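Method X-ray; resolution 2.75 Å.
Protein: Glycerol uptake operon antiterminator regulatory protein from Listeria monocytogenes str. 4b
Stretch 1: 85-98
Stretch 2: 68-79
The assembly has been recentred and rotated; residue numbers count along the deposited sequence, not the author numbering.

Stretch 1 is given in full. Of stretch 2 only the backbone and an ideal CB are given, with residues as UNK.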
# COMPACT_ATOMS: atom_id res chain seq x y z
N GLY A 85 -5.63 -6.57 2.23
CA GLY A 85 -5.51 -5.24 2.82
C GLY A 85 -6.01 -4.18 1.87
O GLY A 85 -6.09 -4.42 0.66
N ILE A 86 -6.37 -3.01 2.40
CA ILE A 86 -6.76 -1.87 1.56
C ILE A 86 -5.88 -0.63 1.79
O ILE A 86 -5.35 -0.40 2.88
CB ILE A 86 -8.27 -1.48 1.67
CG1 ILE A 86 -8.55 -0.66 2.94
CG2 ILE A 86 -9.18 -2.70 1.57
CD1 ILE A 86 -9.55 0.47 2.73
N ILE A 87 -5.72 0.16 0.73
CA ILE A 87 -4.96 1.39 0.82
C ILE A 87 -5.87 2.52 0.40
O ILE A 87 -6.46 2.49 -0.68
CB ILE A 87 -3.71 1.38 -0.07
CG1 ILE A 87 -2.79 0.22 0.33
CG2 ILE A 87 -2.96 2.71 0.02
CD1 ILE A 87 -1.76 -0.14 -0.71
N SER A 88 -6.00 3.51 1.28
CA SER A 88 -6.74 4.71 0.97
C SER A 88 -6.04 5.95 1.52
O SER A 88 -5.21 5.88 2.43
CB SER A 88 -8.15 4.62 1.53
OG SER A 88 -8.89 5.77 1.18
N THR A 89 -6.39 7.08 0.94
CA THR A 89 -5.84 8.36 1.34
C THR A 89 -6.87 9.04 2.24
O THR A 89 -6.56 9.95 3.01
CB THR A 89 -5.46 9.18 0.09
OG1 THR A 89 -4.21 9.85 0.30
CG2 THR A 89 -6.56 10.17 -0.30
N ARG A 90 -8.11 8.54 2.14
CA ARG A 90 -9.24 9.02 2.89
C ARG A 90 -9.21 8.43 4.29
O ARG A 90 -8.96 7.24 4.45
CB ARG A 90 -10.51 8.57 2.18
CG ARG A 90 -11.64 9.58 2.12
CD ARG A 90 -12.98 8.87 2.14
NE ARG A 90 -14.04 9.66 1.53
CZ ARG A 90 -15.31 9.64 1.92
NH1 ARG A 90 -16.21 10.40 1.30
NH2 ARG A 90 -15.69 8.88 2.94
N GLY A 91 -9.49 9.25 5.30
CA GLY A 91 -9.48 8.81 6.69
C GLY A 91 -10.65 7.92 7.04
O GLY A 91 -10.50 6.93 7.78
N ASN A 92 -11.82 8.26 6.51
CA ASN A 92 -13.05 7.51 6.73
C ASN A 92 -12.97 6.07 6.25
O ASN A 92 -13.60 5.17 6.81
CB ASN A 92 -14.22 8.22 6.05
CG ASN A 92 -14.31 9.69 6.41
OD1 ASN A 92 -14.03 10.57 5.59
ND2 ASN A 92 -14.69 9.96 7.66
N ALA A 93 -12.18 5.85 5.20
CA ALA A 93 -11.97 4.51 4.66
C ALA A 93 -11.07 3.67 5.56
O ALA A 93 -11.26 2.46 5.67
CB ALA A 93 -11.41 4.60 3.26
N ILE A 94 -10.10 4.32 6.20
CA ILE A 94 -9.21 3.65 7.14
C ILE A 94 -9.99 3.24 8.40
O ILE A 94 -9.78 2.15 8.93
CB ILE A 94 -7.99 4.55 7.51
CG1 ILE A 94 -7.18 4.92 6.26
CG2 ILE A 94 -7.10 3.90 8.57
CD1 ILE A 94 -6.50 3.74 5.56
N MET A 95 -10.89 4.12 8.84
CA MET A 95 -11.78 3.84 9.98
C MET A 95 -12.70 2.67 9.68
O MET A 95 -12.85 1.77 10.50
CB MET A 95 -12.60 5.09 10.36
CG MET A 95 -11.75 6.26 10.86
SD MET A 95 -12.61 7.67 11.62
CE MET A 95 -13.85 8.13 10.41
N LYS A 96 -13.30 2.67 8.49
CA LYS A 96 -14.23 1.63 8.08
C LYS A 96 -13.55 0.27 7.93
O LYS A 96 -14.10 -0.75 8.37
CB LYS A 96 -14.95 2.01 6.79
CG LYS A 96 -16.25 1.25 6.57
CD LYS A 96 -17.33 1.71 7.54
CE LYS A 96 -18.42 0.68 7.70
NZ LYS A 96 -19.69 1.27 8.19
N ALA A 97 -12.36 0.25 7.32
CA ALA A 97 -11.62 -0.99 7.10
C ALA A 97 -11.24 -1.64 8.42
O ALA A 97 -11.27 -2.87 8.55
CB ALA A 97 -10.39 -0.75 6.27
N LYS A 98 -10.92 -0.81 9.40
CA LYS A 98 -10.61 -1.27 10.75
C LYS A 98 -11.80 -1.92 11.46
O LYS A 98 -11.60 -2.79 12.31
CB LYS A 98 -10.03 -0.14 11.59
CG LYS A 98 -8.53 0.08 11.36
CD LYS A 98 -8.04 1.34 12.06
CE LYS A 98 -7.95 1.16 13.56
NZ LYS A 98 -7.77 2.47 14.23
N UNK A 68 -16.75 4.65 -5.76
CA UNK A 68 -16.33 5.71 -4.84
C UNK A 68 -15.41 5.15 -3.74
O UNK A 68 -15.06 3.98 -3.76
CB UNK A 68 -17.55 6.38 -4.21
N UNK A 69 -15.00 6.01 -2.81
CA UNK A 69 -14.33 5.54 -1.60
C UNK A 69 -15.17 5.82 -0.34
O UNK A 69 -14.64 5.97 0.76
CB UNK A 69 -12.96 6.20 -1.47
N UNK A 70 -16.49 5.89 -0.56
CA UNK A 70 -17.56 5.88 0.46
C UNK A 70 -17.41 4.76 1.47
O UNK A 70 -16.74 3.76 1.21
CB UNK A 70 -18.93 5.76 -0.22
N UNK A 71 -18.09 4.91 2.61
CA UNK A 71 -18.25 3.81 3.55
C UNK A 71 -18.89 2.59 2.88
O UNK A 71 -18.42 1.48 3.09
CB UNK A 71 -19.09 4.26 4.74
N UNK A 72 -19.92 2.82 2.06
CA UNK A 72 -20.60 1.75 1.32
C UNK A 72 -19.66 1.04 0.37
O UNK A 72 -19.76 -0.18 0.16
CB UNK A 72 -21.79 2.31 0.54
N UNK A 73 -18.75 1.81 -0.24
CA UNK A 73 -17.76 1.28 -1.16
C UNK A 73 -16.70 0.45 -0.43
O UNK A 73 -16.21 -0.53 -0.98
CB UNK A 73 -17.10 2.42 -1.93
N UNK A 74 -16.37 0.86 0.79
CA UNK A 74 -15.38 0.13 1.59
C UNK A 74 -16.00 -1.15 2.12
O UNK A 74 -15.36 -2.20 2.12
CB UNK A 74 -14.86 0.99 2.74
N UNK A 75 -17.27 -1.05 2.54
CA UNK A 75 -18.10 -2.21 2.89
C UNK A 75 -18.07 -3.29 1.80
O UNK A 75 -17.87 -4.46 2.10
CB UNK A 75 -19.54 -1.76 3.14
N UNK A 76 -18.25 -2.86 0.55
CA UNK A 76 -18.19 -3.71 -0.64
C UNK A 76 -16.83 -4.40 -0.81
O UNK A 76 -16.77 -5.59 -1.14
CB UNK A 76 -18.50 -2.88 -1.88
N UNK A 77 -15.76 -3.65 -0.56
CA UNK A 77 -14.41 -4.19 -0.68
C UNK A 77 -14.12 -5.22 0.38
O UNK A 77 -13.41 -6.19 0.12
CB UNK A 77 -13.38 -3.07 -0.60
N UNK A 78 -14.68 -5.03 1.57
CA UNK A 78 -14.41 -5.89 2.71
C UNK A 78 -15.29 -7.13 2.77
O UNK A 78 -14.84 -8.20 3.18
CB UNK A 78 -14.58 -5.09 4.00
N UNK A 79 -16.55 -6.99 2.36
CA UNK A 79 -17.52 -8.09 2.42
C UNK A 79 -17.61 -8.88 1.12
O UNK A 79 -17.83 -10.09 1.15
CB UNK A 79 -18.90 -7.54 2.77

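Position 68 precedes the helix, and nothing of stretch 1 lies within 5.5 Å of its ideal CB, so the contact leaves the choice open. It is Lys-68, whose partner lies at position 70.

At position 69 CA-to-CB points toward stretch 1, and the ideal CB lies 4.5 Å from Arg-90 CD and 4.9 Å from Ser-88 OG. A short polar or acidic side chain would suit such surroundings. The residue is Asn-69; its OD1 comes 3.4 Å from Arg-90 NE, but the angle is too poor for a hydrogen bond. Its backbone O lies over one face of the guanidinium.

Position 70 stands right before the helix, where Asp, Ser, Thr or Asn are common, and Arg-90 NH2 is 5.5 Å from the ideal CB, favouring an acid. Asp-70 makes no capping bond. Its OD1 forms a salt bridge with Lys-68 NZ at 3.4 Å. Though its CB points away, its end comes nearer: OD2 lies 4.2 Å from Arg-90 NH1, well out of the guanidinium plane, so only the charges attract.

At position 71 CB points sideways, 4.2 Å from Lys-96 CD, with Arg-90 also near. Asp or Glu would answer both positive charges; a neutral polar group could fit. Asp-71 places OD1 4.5 Å from Arg-90 NH2, beyond a salt bridge, while its CG packs 4.1 Å from Lys-96 CD.

Positions 72 and 73 meet nothing of stretch 1, which therefore constrains neither; they are Tyr-72 and Ala-73.

Position 74 points toward the other helix, opposite Ala-93, with a CA separation of 6.3 Å. The small side chains of Ala-93 and Ala-97 and the aliphatic stem of Lys-96 leave room for Leu, Ile, Val or Met. Ile-74 spreads across them: CG1 is 3.7 Å from Ala-93 CB, CG2 is 3.8 Å from Lys-96 CB, and CD1 reaches to 4.3 Å from Ile-86 CD1.

At position 75 CB points sideways, 5.3 Å from Lys-96 CE, so Asp or Glu is attractive. Asp-75 turns its end nearer, and OD2 forms a long salt bridge with Lys-96 NZ at 3.9 Å.

Position 76 is out of reach and holds Phe-76.

Position 77 faces Ile-86, whose CG2 is 4.7 Å from the ideal CB; an apolar residue is expected. Leu-77 supplies one, approaching loosely.

Position 78 points toward stretch 1 but has nothing within 5.5 Å of its ideal CB, so a small or medium side chain could extend there. Cys-78 brings SG to 4.4 Å from Ala-97 CA.

Position 79 is out of reach; Thr-79 OG1 donates to Asp-75 O at 2.7 Å.

Stretch 2, residues 68-79: KNDDYAIDFLCT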
# COMPACT_ATOMS: atom_id res chain seq x y z
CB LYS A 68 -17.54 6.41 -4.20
CG LYS A 68 -18.78 6.57 -5.08
CD LYS A 68 -19.46 7.90 -4.84
CE LYS A 68 -20.92 7.92 -5.28
NZ LYS A 68 -21.85 7.59 -4.15
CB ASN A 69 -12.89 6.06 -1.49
CG ASN A 69 -12.77 7.56 -1.72
OD1 ASN A 69 -13.74 8.32 -1.62
ND2 ASN A 69 -11.56 8.00 -2.02
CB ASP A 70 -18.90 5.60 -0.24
CG ASP A 70 -19.70 6.85 -0.52
OD1 ASP A 70 -20.82 6.70 -1.04
OD2 ASP A 70 -19.23 7.96 -0.22
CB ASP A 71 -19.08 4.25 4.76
CG ASP A 71 -18.33 5.19 5.67
OD1 ASP A 71 -17.10 5.38 5.47
OD2 ASP A 71 -18.96 5.74 6.60
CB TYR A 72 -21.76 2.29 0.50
CG TYR A 72 -22.64 3.29 1.18
CD1 TYR A 72 -22.47 4.66 0.96
CD2 TYR A 72 -23.67 2.88 2.02
CE1 TYR A 72 -23.29 5.58 1.56
CE2 TYR A 72 -24.50 3.81 2.64
CZ TYR A 72 -24.31 5.16 2.40
OH TYR A 72 -25.12 6.09 3.00
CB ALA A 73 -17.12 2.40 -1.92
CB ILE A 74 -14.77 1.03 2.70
CG1 ILE A 74 -14.03 2.22 2.08
CG2 ILE A 74 -13.81 0.25 3.60
CD1 ILE A 74 -13.12 1.88 0.88
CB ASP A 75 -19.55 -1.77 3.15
CG ASP A 75 -19.73 -1.15 4.52
OD1 ASP A 75 -19.08 -1.64 5.47
OD2 ASP A 75 -20.52 -0.18 4.65
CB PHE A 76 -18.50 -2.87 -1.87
CG PHE A 76 -18.36 -3.59 -3.19
CD1 PHE A 76 -17.38 -3.19 -4.10
CD2 PHE A 76 -19.21 -4.62 -3.54
CE1 PHE A 76 -17.24 -3.82 -5.32
CE2 PHE A 76 -19.08 -5.27 -4.76
CZ PHE A 76 -18.10 -4.86 -5.66
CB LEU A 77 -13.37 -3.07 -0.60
CG LEU A 77 -13.37 -2.00 -1.69
CD1 LEU A 77 -12.20 -1.07 -1.48
CD2 LEU A 77 -13.32 -2.62 -3.08
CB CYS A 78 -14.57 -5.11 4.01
SG CYS A 78 -13.37 -3.77 4.21
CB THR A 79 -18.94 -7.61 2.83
OG1 THR A 79 -19.44 -6.66 1.88
CG2 THR A 79 -18.94 -6.98 4.23
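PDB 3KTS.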